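Local coordinates for protein glycoside Hydrolase (PDB 5T99) that probably cleaves galactosidic bonds of agarose-derived sugars as a family 2 glycoside hydrolase, and binds the inhibitor D-galacto-isofagomine in its active site, at residues Thr495-Gly503 with Tyr586-Lys597; Ser605-Leu616 with Pro628-Tyr636. One frame throughout, in Å; residues are numbered along the deposited sequence.

Contact 1. Residues Thr495-Gly503 with Tyr586-Lys597; sequences TSSCTSSRG and YFGAVDLCGLPK. With GIF (D-galacto-isofagomine), chain C.
R502 and D591 form the salt bridge between two loops of the TIM-barrel domain that run together here: the loop 495-503 comes after strand 490-495, and the loop 586-597 comes later in the chain, after strand 549-552. R502 NE reaches D591 OD2 at 2.6 Å; OD2 lies close to the guanidinium plane, while NE meets OD2 on the anti side and tilted out of the carboxylate plane, and the two planes stand 72° apart. A bend at chi3 (55°) turns the R502 guanidinium back over L595, whose CD1 sits over the centre of one face. The other oxygen of D591 serves its own loop: OD1 accepts from C593 N, closing an Asx turn, and from L595 N at 2.9 Å, the two donors arriving from opposite faces of the carboxylate. Replacing D591 by an alanine removes the carboxylate, which would probably leave R502 NE without its charged mate and the C593 and L595 amides without their shared acceptor, so that the 591-594 turn could shift.

The K597 chain is extended beyond CG and passes alongside S500. Its NZ, salt-bridged to D557, also donates to G588 O at 2.7 Å and to S500 O at 3.1 Å, and weakly to Y586 O. The S500 amide in turn bonds Y586 O, tying the loops together at the backbone.

Outward from these polar groups, the Y586 ring turns its edge to S501 OG, whose hydrogen bond is to Q519. T499 CG2 lies beside F587, 3.5 Å from CD1, and S497 O meets the edge of the same ring. This end of the contact forms part of the ligand pocket. S497 OG, also bonded to Y473, shares a 2.9 Å hydrogen bond with O of D-galacto-isofagomine, and F587 CZ comes within 3.4 Å of that same ligand oxygen.

Contact 2. Residues Ser605-Leu616 with Pro628-Tyr636; sequences SQWTDKPMVHIL and PVYVYTNCY
N634 holds CG between its backbone N and carbonyl carbon (chi1 50°), which carries the amide into the bend of 605-616, while T633 has OG1 anti to its N (chi1 -176°) and facing M612. The N634 amide then bridges three backbone groups: ND2 donates to T608 O and, at 2.9 Å, to K610 O, both lying in the amide plane although ND2 stands above each carbonyl's plane, and OD1 accepts from M612 N. T633 OG1 donates to M612 O at 2.6 Å and accepts from C635 N in an ST turn.

Beyond this corner the chains form a beta hairpin, with H614-Y632 and L616-Y630 as hydrogen-bonded antiparallel pairs. L616 lays CD1 over one face of the Y632 ring, 4.0 Å from its centroid. On the other side of the sheet V613 CG2 packs against V631 CG1 at 3.5 Å, and both side chains touch V690 of strand 687-693. A water joins S605 OG, itself hydrogen-bonded to L602 O, to T633 N.

With both ND2 hydrogens and OD1 engaged, the N634 amide is fixed in its rotation, and one side chain stitches the helix exit to the start of the hairpin.

Helix 598-607 connects the two contacts: it starts directly after K597, the last residue of contact 1, and its final turn, from S605, opens contact 2. Their centres lie about 17 Å apart and their nearest atoms about 5 Å, without touching. The helix also packs on both, with Y603 against S496 and Y601 against P596 in contact 1, and Y601 stacked on H614 in contact 2. Contact 1 belongs to the sugar pocket through S497 and F587, whereas contact 2 supplies no pocket residue; it joins the end of helix 598-607 to the hairpin of strands 613-616 and 626-633, whose second strand falls within the DUF4982 sequence family.

Contact 1. Residues Thr495-Gly503 with Tyr586-Lys597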
loop_
_atom_site.group_PDB
_atom_site.type_symbol
_atom_site.label_atom_id
_atom_site.label_comp_id
_atom_site.label_asym_id
_atom_site.label_seq_id
_atom_site.Cartn_x
_atom_site.Cartn_y
_atom_site.Cartn_z
ATOM N N THR A 495 -5.568 -3.526 14.873
ATOM C CA THR A 495 -5.039 -3.656 16.231
ATOM C C THR A 495 -4.190 -2.460 16.670
ATOM O O THR A 495 -3.632 -1.723 15.845
ATOM C CB THR A 495 -4.235 -4.969 16.410
ATOM O OG1 THR A 495 -3.086 -4.984 15.549
ATOM C CG2 THR A 495 -5.093 -6.187 16.094
ATOM N N SER A 496 -4.112 -2.309 17.989
ATOM C CA SER A 496 -3.342 -1.282 18.686
ATOM C C SER A 496 -3.962 0.112 18.563
ATOM O O SER A 496 -4.656 0.526 19.460
ATOM C CB SER A 496 -1.853 -1.290 18.284
ATOM O OG SER A 496 -1.095 -0.495 19.175
ATOM N N SER A 497 -3.739 0.808 17.448
ATOM C CA SER A 497 -4.017 2.258 17.324
ATOM C C SER A 497 -3.277 3.135 18.363
ATOM O O SER A 497 -3.690 4.259 18.651
ATOM C CB SER A 497 -5.532 2.555 17.297
ATOM O OG SER A 497 -5.990 2.679 15.962
ATOM N N CYS A 498 -2.154 2.622 18.870
ATOM C CA CYS A 498 -1.228 3.375 19.693
ATOM C C CYS A 498 -0.666 4.498 18.826
ATOM O O CYS A 498 -0.452 4.331 17.617
ATOM C CB CYS A 498 -0.103 2.448 20.172
ATOM S SG CYS A 498 1.045 3.140 21.390
ATOM N N THR A 499 -0.456 5.653 19.440
ATOM C CA THR A 499 0.031 6.830 18.738
ATOM C C THR A 499 1.375 7.273 19.301
ATOM O O THR A 499 1.652 7.096 20.495
ATOM C CB THR A 499 -0.982 7.982 18.850
ATOM O OG1 THR A 499 -1.301 8.210 20.229
ATOM C CG2 THR A 499 -2.247 7.630 18.103
ATOM N N SER A 500 2.192 7.864 18.433
ATOM C CA SER A 500 3.464 8.457 18.826
ATOM C C SER A 500 3.971 9.419 17.757
ATOM O O SER A 500 3.567 9.340 16.594
ATOM C CB SER A 500 4.510 7.378 19.099
ATOM O OG SER A 500 4.731 6.553 17.974
ATOM N N SER A 501 4.816 10.357 18.174
ATOM C CA SER A 501 5.582 11.198 17.253
ATOM C C SER A 501 7.029 10.717 17.319
ATOM O O SER A 501 7.519 10.405 18.408
ATOM C CB SER A 501 5.492 12.674 17.650
ATOM O OG SER A 501 4.141 13.117 17.737
ATOM N N ARG A 502 7.694 10.645 16.163
ATOM C CA ARG A 502 9.085 10.171 16.067
ATOM C C ARG A 502 10.015 11.008 16.932
ATOM O O ARG A 502 10.044 12.226 16.787
ATOM C CB ARG A 502 9.589 10.241 14.613
ATOM C CG ARG A 502 10.982 9.643 14.408
ATOM C CD ARG A 502 11.342 9.503 12.933
ATOM N NE ARG A 502 11.211 10.770 12.223
ATOM C CZ ARG A 502 12.063 11.795 12.303
ATOM N NH1 ARG A 502 13.156 11.731 13.061
ATOM N NH2 ARG A 502 11.817 12.906 11.610
ATOM N N GLY A 503 10.765 10.355 17.813
ATOM C CA GLY A 503 11.778 11.022 18.624
ATOM C C GLY A 503 11.297 12.073 19.620
ATOM O O GLY A 503 12.061 12.965 19.975
ATOM N N TYR A 586 -0.591 9.885 13.633
ATOM C CA TYR A 586 0.419 9.447 14.582
ATOM C C TYR A 586 0.402 7.919 14.813
ATOM O O TYR A 586 1.228 7.385 15.573
ATOM C CB TYR A 586 0.174 10.137 15.930
ATOM C CG TYR A 586 0.172 11.653 15.899
ATOM C CD1 TYR A 586 1.288 12.384 16.316
ATOM C CD2 TYR A 586 -0.960 12.358 15.486
ATOM C CE1 TYR A 586 1.284 13.771 16.309
ATOM C CE2 TYR A 586 -0.970 13.743 15.468
ATOM C CZ TYR A 586 0.154 14.441 15.890
ATOM O OH TYR A 586 0.139 15.807 15.863
ATOM N N PHE A 587 -0.521 7.218 14.155
ATOM C CA PHE A 587 -0.725 5.773 14.358
ATOM C C PHE A 587 0.412 4.910 13.791
ATOM O O PHE A 587 0.600 3.771 14.207
ATOM C CB PHE A 587 -2.036 5.325 13.692
ATOM C CG PHE A 587 -3.281 5.900 14.312
ATOM C CD1 PHE A 587 -3.634 5.586 15.613
ATOM C CD2 PHE A 587 -4.131 6.716 13.568
ATOM C CE1 PHE A 587 -4.793 6.098 16.179
ATOM C CE2 PHE A 587 -5.295 7.232 14.126
ATOM C CZ PHE A 587 -5.623 6.927 15.440
ATOM N N GLY A 588 1.137 5.448 12.820
ATOM C CA GLY A 588 2.184 4.714 12.124
ATOM C C GLY A 588 3.313 4.263 13.028
ATOM O O GLY A 588 3.745 5.010 13.905
ATOM N N ALA A 589 3.767 3.027 12.830
ATOM C CA ALA A 589 5.021 2.563 13.422
ATOM C C ALA A 589 6.224 3.260 12.766
ATOM O O ALA A 589 7.275 3.431 13.393
ATOM C CB ALA A 589 5.137 1.059 13.277
ATOM N N VAL A 590 6.053 3.637 11.502
ATOM C CA VAL A 590 7.036 4.382 10.732
ATOM C C VAL A 590 6.353 5.692 10.368
ATOM O O VAL A 590 5.153 5.698 10.085
ATOM C CB VAL A 590 7.450 3.582 9.470
ATOM C CG1 VAL A 590 8.411 4.360 8.585
ATOM C CG2 VAL A 590 8.090 2.251 9.872
ATOM N N ASP A 591 7.100 6.798 10.387
ATOM C CA ASP A 591 6.522 8.128 10.121
ATOM C C ASP A 591 6.221 8.331 8.637
ATOM O O ASP A 591 6.591 7.504 7.796
ATOM C CB ASP A 591 7.395 9.263 10.723
ATOM C CG ASP A 591 8.583 9.689 9.829
ATOM O OD1 ASP A 591 8.714 9.279 8.651
ATOM O OD2 ASP A 591 9.400 10.481 10.325
ATOM N N LEU A 592 5.574 9.444 8.322
ATOM C CA LEU A 592 5.071 9.717 6.966
ATOM C C LEU A 592 6.141 9.800 5.866
ATOM O O LEU A 592 5.827 9.596 4.685
ATOM C CB LEU A 592 4.277 11.018 6.993
ATOM C CG LEU A 592 3.383 11.416 5.825
ATOM C CD1 LEU A 592 2.219 10.444 5.703
ATOM C CD2 LEU A 592 2.889 12.843 6.041
ATOM N N CYS A 593 7.388 10.111 6.227
ATOM C CA CYS A 593 8.482 10.168 5.238
ATOM C C CYS A 593 9.362 8.897 5.256
ATOM O O CYS A 593 10.394 8.837 4.587
ATOM C CB CYS A 593 9.314 11.458 5.412
ATOM S SG CYS A 593 10.362 11.518 6.885
ATOM N N GLY A 594 8.934 7.880 5.998
ATOM C CA GLY A 594 9.595 6.587 6.015
ATOM C C GLY A 594 10.685 6.420 7.056
ATOM O O GLY A 594 11.521 5.526 6.915
ATOM N N LEU A 595 10.678 7.249 8.105
ATOM C CA LEU A 595 11.638 7.100 9.204
ATOM C C LEU A 595 11.008 6.333 10.361
ATOM O O LEU A 595 9.919 6.687 10.817
ATOM C CB LEU A 595 12.178 8.457 9.668
ATOM C CG LEU A 595 13.051 9.159 8.622
ATOM C CD1 LEU A 595 13.275 10.613 9.002
ATOM C CD2 LEU A 595 14.379 8.435 8.427
ATOM N N PRO A 596 11.679 5.259 10.826
ATOM C CA PRO A 596 11.060 4.442 11.871
ATOM C C PRO A 596 10.980 5.191 13.206
ATOM O O PRO A 596 11.932 5.887 13.588
ATOM C CB PRO A 596 12.002 3.230 11.974
ATOM C CG PRO A 596 13.332 3.742 11.537
ATOM C CD PRO A 596 13.046 4.800 10.503
ATOM N N LYS A 597 9.844 5.060 13.887
ATOM C CA LYS A 597 9.712 5.519 15.264
ATOM C C LYS A 597 10.217 4.387 16.128
ATOM O O LYS A 597 10.549 3.311 15.610
ATOM C CB LYS A 597 8.259 5.822 15.598
ATOM C CG LYS A 597 7.603 6.859 14.700
ATOM C CD LYS A 597 6.107 6.951 14.971
ATOM C CE LYS A 597 5.399 7.765 13.890
ATOM N NZ LYS A 597 3.911 7.743 13.970
HETATM C C GIF C . -10.786 2.504 11.222
HETATM N N GIF C . -10.622 2.128 12.618
HETATM O O GIF C . -8.073 4.522 15.292
HETATM C C1 GIF C . -9.566 3.265 10.741
HETATM O O1 GIF C . -10.229 5.367 11.698
HETATM C C2 GIF C . -9.191 4.390 11.703
HETATM O O2 GIF C . -9.834 3.812 9.452
HETATM C C3 GIF C . -8.979 3.871 13.122
HETATM C C4 GIF C . -10.213 3.113 13.603
HETATM C C5 GIF C . -8.656 5.019 14.080
#

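Contact 2. Residues Ser605-Leu616 with Pro628-Tyr636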
loop_
_atom_site.group_PDB
_atom_site.type_symbol
_atom_site.label_atom_id
_atom_site.label_comp_id
_atom_site.label_asym_id
_atom_site.label_seq_id
_atom_site.Cartn_x
_atom_site.Cartn_y
_atom_site.Cartn_z
ATOM N N SER A 605 11.362 -6.410 17.291
ATOM C CA SER A 605 11.749 -7.308 18.394
ATOM C C SER A 605 10.835 -8.523 18.544
ATOM O O SER A 605 11.276 -9.567 19.014
ATOM C CB SER A 605 11.804 -6.550 19.729
ATOM O OG SER A 605 10.517 -6.333 20.298
ATOM N N GLN A 606 9.565 -8.371 18.179
ATOM C CA GLN A 606 8.561 -9.434 18.300
ATOM C C GLN A 606 8.425 -10.303 17.042
ATOM O O GLN A 606 8.037 -11.456 17.141
ATOM C CB GLN A 606 7.200 -8.793 18.631
ATOM C CG GLN A 606 6.055 -9.747 18.961
ATOM C CD GLN A 606 6.273 -10.563 20.227
ATOM O OE1 GLN A 606 7.283 -10.413 20.931
ATOM N NE2 GLN A 606 5.307 -11.423 20.540
ATOM N N TRP A 607 8.754 -9.747 15.875
ATOM C CA TRP A 607 8.433 -10.347 14.575
ATOM C C TRP A 607 9.606 -10.817 13.702
ATOM O O TRP A 607 9.358 -11.363 12.638
ATOM C CB TRP A 607 7.604 -9.340 13.768
ATOM C CG TRP A 607 6.185 -9.180 14.234
ATOM C CD1 TRP A 607 5.511 -9.938 15.160
ATOM C CD2 TRP A 607 5.246 -8.231 13.739
ATOM N NE1 TRP A 607 4.222 -9.503 15.272
ATOM C CE2 TRP A 607 4.029 -8.462 14.404
ATOM C CE3 TRP A 607 5.314 -7.210 12.781
ATOM C CZ2 TRP A 607 2.891 -7.708 14.156
ATOM C CZ3 TRP A 607 4.174 -6.466 12.526
ATOM C CH2 TRP A 607 2.978 -6.721 13.215
ATOM N N THR A 608 10.855 -10.601 14.120
ATOM C CA THR A 608 12.024 -11.044 13.358
ATOM C C THR A 608 12.937 -11.871 14.238
ATOM O O THR A 608 12.918 -11.731 15.443
ATOM C CB THR A 608 12.821 -9.860 12.778
ATOM O OG1 THR A 608 13.458 -9.117 13.827
ATOM C CG2 THR A 608 11.917 -8.936 11.988
ATOM N N ASP A 609 13.733 -12.733 13.611
ATOM C CA ASP A 609 14.695 -13.614 14.291
ATOM C C ASP A 609 16.131 -13.080 14.320
ATOM O O ASP A 609 16.902 -13.444 15.199
ATOM C CB ASP A 609 14.711 -14.990 13.609
ATOM C CG ASP A 609 13.391 -15.723 13.751
ATOM O OD1 ASP A 609 12.826 -15.738 14.874
ATOM O OD2 ASP A 609 12.920 -16.284 12.734
ATOM N N LYS A 610 16.487 -12.248 13.349
ATOM C CA LYS A 610 17.832 -11.712 13.243
ATOM C C LYS A 610 18.138 -10.825 14.477
ATOM O O LYS A 610 17.408 -9.861 14.737
ATOM C CB LYS A 610 17.980 -10.934 11.937
ATOM C CG LYS A 610 19.406 -10.559 11.593
ATOM C CD LYS A 610 19.454 -9.768 10.296
ATOM C CE LYS A 610 20.878 -9.314 9.983
ATOM N NZ LYS A 610 21.395 -8.325 10.980
ATOM N N PRO A 611 19.194 -11.167 15.255
ATOM C CA PRO A 611 19.391 -10.498 16.548
ATOM C C PRO A 611 19.433 -8.977 16.443
ATOM O O PRO A 611 20.062 -8.433 15.552
ATOM C CB PRO A 611 20.734 -11.052 17.024
ATOM C CG PRO A 611 20.808 -12.404 16.396
ATOM C CD PRO A 611 20.206 -12.224 15.037
ATOM N N MET A 612 18.709 -8.300 17.316
ATOM C CA MET A 612 18.702 -6.838 17.325
ATOM C C MET A 612 18.498 -6.314 18.744
ATOM O O MET A 612 18.172 -7.056 19.695
ATOM C CB MET A 612 17.646 -6.256 16.357
ATOM C CG MET A 612 16.198 -6.709 16.601
ATOM S SD MET A 612 15.328 -6.047 18.062
ATOM C CE MET A 612 15.317 -4.296 17.694
ATOM N N VAL A 613 18.720 -5.021 18.867
ATOM C CA VAL A 613 18.530 -4.334 20.113
ATOM C C VAL A 613 18.335 -2.872 19.739
ATOM O O VAL A 613 18.928 -2.381 18.766
ATOM C CB VAL A 613 19.721 -4.571 21.077
ATOM C CG1 VAL A 613 20.990 -3.897 20.569
ATOM C CG2 VAL A 613 19.388 -4.100 22.483
ATOM N N HIS A 614 17.454 -2.206 20.468
ATOM C CA HIS A 614 17.176 -0.795 20.232
ATOM C C HIS A 614 16.892 -0.137 21.571
ATOM O O HIS A 614 16.281 -0.752 22.452
ATOM C CB HIS A 614 15.996 -0.635 19.270
ATOM C CG HIS A 614 15.482 0.765 19.150
ATOM N ND1 HIS A 614 15.971 1.660 18.224
ATOM C CD2 HIS A 614 14.497 1.412 19.816
ATOM C CE1 HIS A 614 15.319 2.804 18.332
ATOM N NE2 HIS A 614 14.417 2.678 19.290
ATOM N N ILE A 615 17.335 1.109 21.698
ATOM C CA ILE A 615 17.306 1.828 22.959
ATOM C C ILE A 615 16.574 3.155 22.749
ATOM O O ILE A 615 16.626 3.753 21.659
ATOM C CB ILE A 615 18.734 2.012 23.543
ATOM C CG1 ILE A 615 18.679 2.713 24.899
ATOM C CG2 ILE A 615 19.636 2.788 22.591
ATOM C CD1 ILE A 615 19.962 2.595 25.695
ATOM N N LEU A 616 15.849 3.562 23.787
ATOM C CA LEU A 616 15.191 4.858 23.829
ATOM C C LEU A 616 15.110 5.324 25.295
ATOM O O LEU A 616 15.089 4.476 26.196
ATOM C CB LEU A 616 13.816 4.820 23.117
ATOM C CG LEU A 616 12.604 3.897 23.375
ATOM C CD1 LEU A 616 12.957 2.424 23.443
ATOM C CD2 LEU A 616 11.789 4.321 24.584
ATOM N N PRO A 628 13.494 7.266 32.280
ATOM C CA PRO A 628 13.124 5.865 32.058
ATOM C C PRO A 628 13.736 5.405 30.739
ATOM O O PRO A 628 13.529 6.057 29.714
ATOM C CB PRO A 628 11.585 5.892 31.985
ATOM C CG PRO A 628 11.170 7.271 32.362
ATOM C CD PRO A 628 12.338 8.169 32.118
ATOM N N VAL A 629 14.521 4.334 30.777
ATOM C CA VAL A 629 15.210 3.850 29.580
ATOM C C VAL A 629 14.641 2.489 29.234
ATOM O O VAL A 629 14.667 1.572 30.052
ATOM C CB VAL A 629 16.748 3.794 29.768
ATOM C CG1 VAL A 629 17.430 3.008 28.649
ATOM C CG2 VAL A 629 17.311 5.208 29.818
ATOM N N TYR A 630 14.120 2.385 28.014
ATOM C CA TYR A 630 13.487 1.179 27.495
ATOM C C TYR A 630 14.392 0.563 26.428
ATOM O O TYR A 630 15.025 1.281 25.641
ATOM C CB TYR A 630 12.120 1.534 26.911
ATOM C CG TYR A 630 10.999 1.800 27.921
ATOM C CD1 TYR A 630 9.712 2.102 27.474
ATOM C CD2 TYR A 630 11.201 1.721 29.310
ATOM C CE1 TYR A 630 8.670 2.344 28.366
ATOM C CE2 TYR A 630 10.163 1.942 30.200
ATOM C CZ TYR A 630 8.901 2.258 29.724
ATOM O OH TYR A 630 7.880 2.492 30.607
ATOM N N VAL A 631 14.493 -0.761 26.444
ATOM C CA VAL A 631 15.230 -1.492 25.420
ATOM C C VAL A 631 14.316 -2.553 24.831
ATOM O O VAL A 631 13.673 -3.305 25.572
ATOM C CB VAL A 631 16.519 -2.139 25.975
ATOM C CG1 VAL A 631 17.120 -3.141 24.984
ATOM C CG2 VAL A 631 17.540 -1.061 26.322
ATOM N N TYR A 632 14.271 -2.590 23.495
ATOM C CA TYR A 632 13.543 -3.621 22.751
ATOM C C TYR A 632 14.552 -4.544 22.062
ATOM O O TYR A 632 15.406 -4.083 21.311
ATOM C CB TYR A 632 12.591 -2.982 21.725
ATOM C CG TYR A 632 11.657 -1.904 22.277
ATOM C CD1 TYR A 632 11.122 -1.990 23.566
ATOM C CD2 TYR A 632 11.286 -0.809 21.491
ATOM C CE1 TYR A 632 10.276 -1.011 24.058
ATOM C CE2 TYR A 632 10.431 0.174 21.978
ATOM C CZ TYR A 632 9.932 0.065 23.261
ATOM O OH TYR A 632 9.090 1.029 23.750
ATOM N N THR A 633 14.466 -5.835 22.341
ATOM C CA THR A 633 15.371 -6.815 21.766
ATOM C C THR A 633 14.637 -8.136 21.586
ATOM O O THR A 633 13.669 -8.409 22.294
ATOM C CB THR A 633 16.613 -7.050 22.662
ATOM O OG1 THR A 633 17.526 -7.959 22.021
ATOM C CG2 THR A 633 16.226 -7.647 24.003
ATOM N N ASN A 634 15.119 -8.943 20.641
ATOM C CA ASN A 634 14.678 -10.335 20.486
ATOM C C ASN A 634 15.637 -11.323 21.157
ATOM O O ASN A 634 15.441 -12.530 21.065
ATOM C CB ASN A 634 14.446 -10.703 19.012
ATOM C CG ASN A 634 15.612 -10.335 18.106
ATOM O OD1 ASN A 634 16.649 -9.836 18.564
ATOM N ND2 ASN A 634 15.442 -10.569 16.804
ATOM N N CYS A 635 16.653 -10.815 21.849
ATOM C CA CYS A 635 17.616 -11.660 22.572
ATOM C C CYS A 635 17.153 -12.015 23.992
ATOM O O CYS A 635 16.276 -11.379 24.560
ATOM C CB CYS A 635 18.982 -10.971 22.632
ATOM S SG CYS A 635 19.669 -10.558 21.017
ATOM N N TYR A 636 17.764 -13.047 24.546
ATOM C CA TYR A 636 17.415 -13.544 25.866
ATOM C C TYR A 636 17.480 -12.461 26.970
ATOM O O TYR A 636 16.599 -12.419 27.840
ATOM C CB TYR A 636 18.312 -14.730 26.201
ATOM C CG TYR A 636 18.233 -15.190 27.624
ATOM C CD1 TYR A 636 17.195 -16.016 28.050
ATOM C CD2 TYR A 636 19.205 -14.809 28.552
ATOM C CE1 TYR A 636 17.117 -16.442 29.369
ATOM C CE2 TYR A 636 19.141 -15.237 29.865
ATOM C CZ TYR A 636 18.094 -16.047 30.274
ATOM O OH TYR A 636 18.027 -16.467 31.590
HETATM O O HOH W 1 11.443 -6.206 22.981
#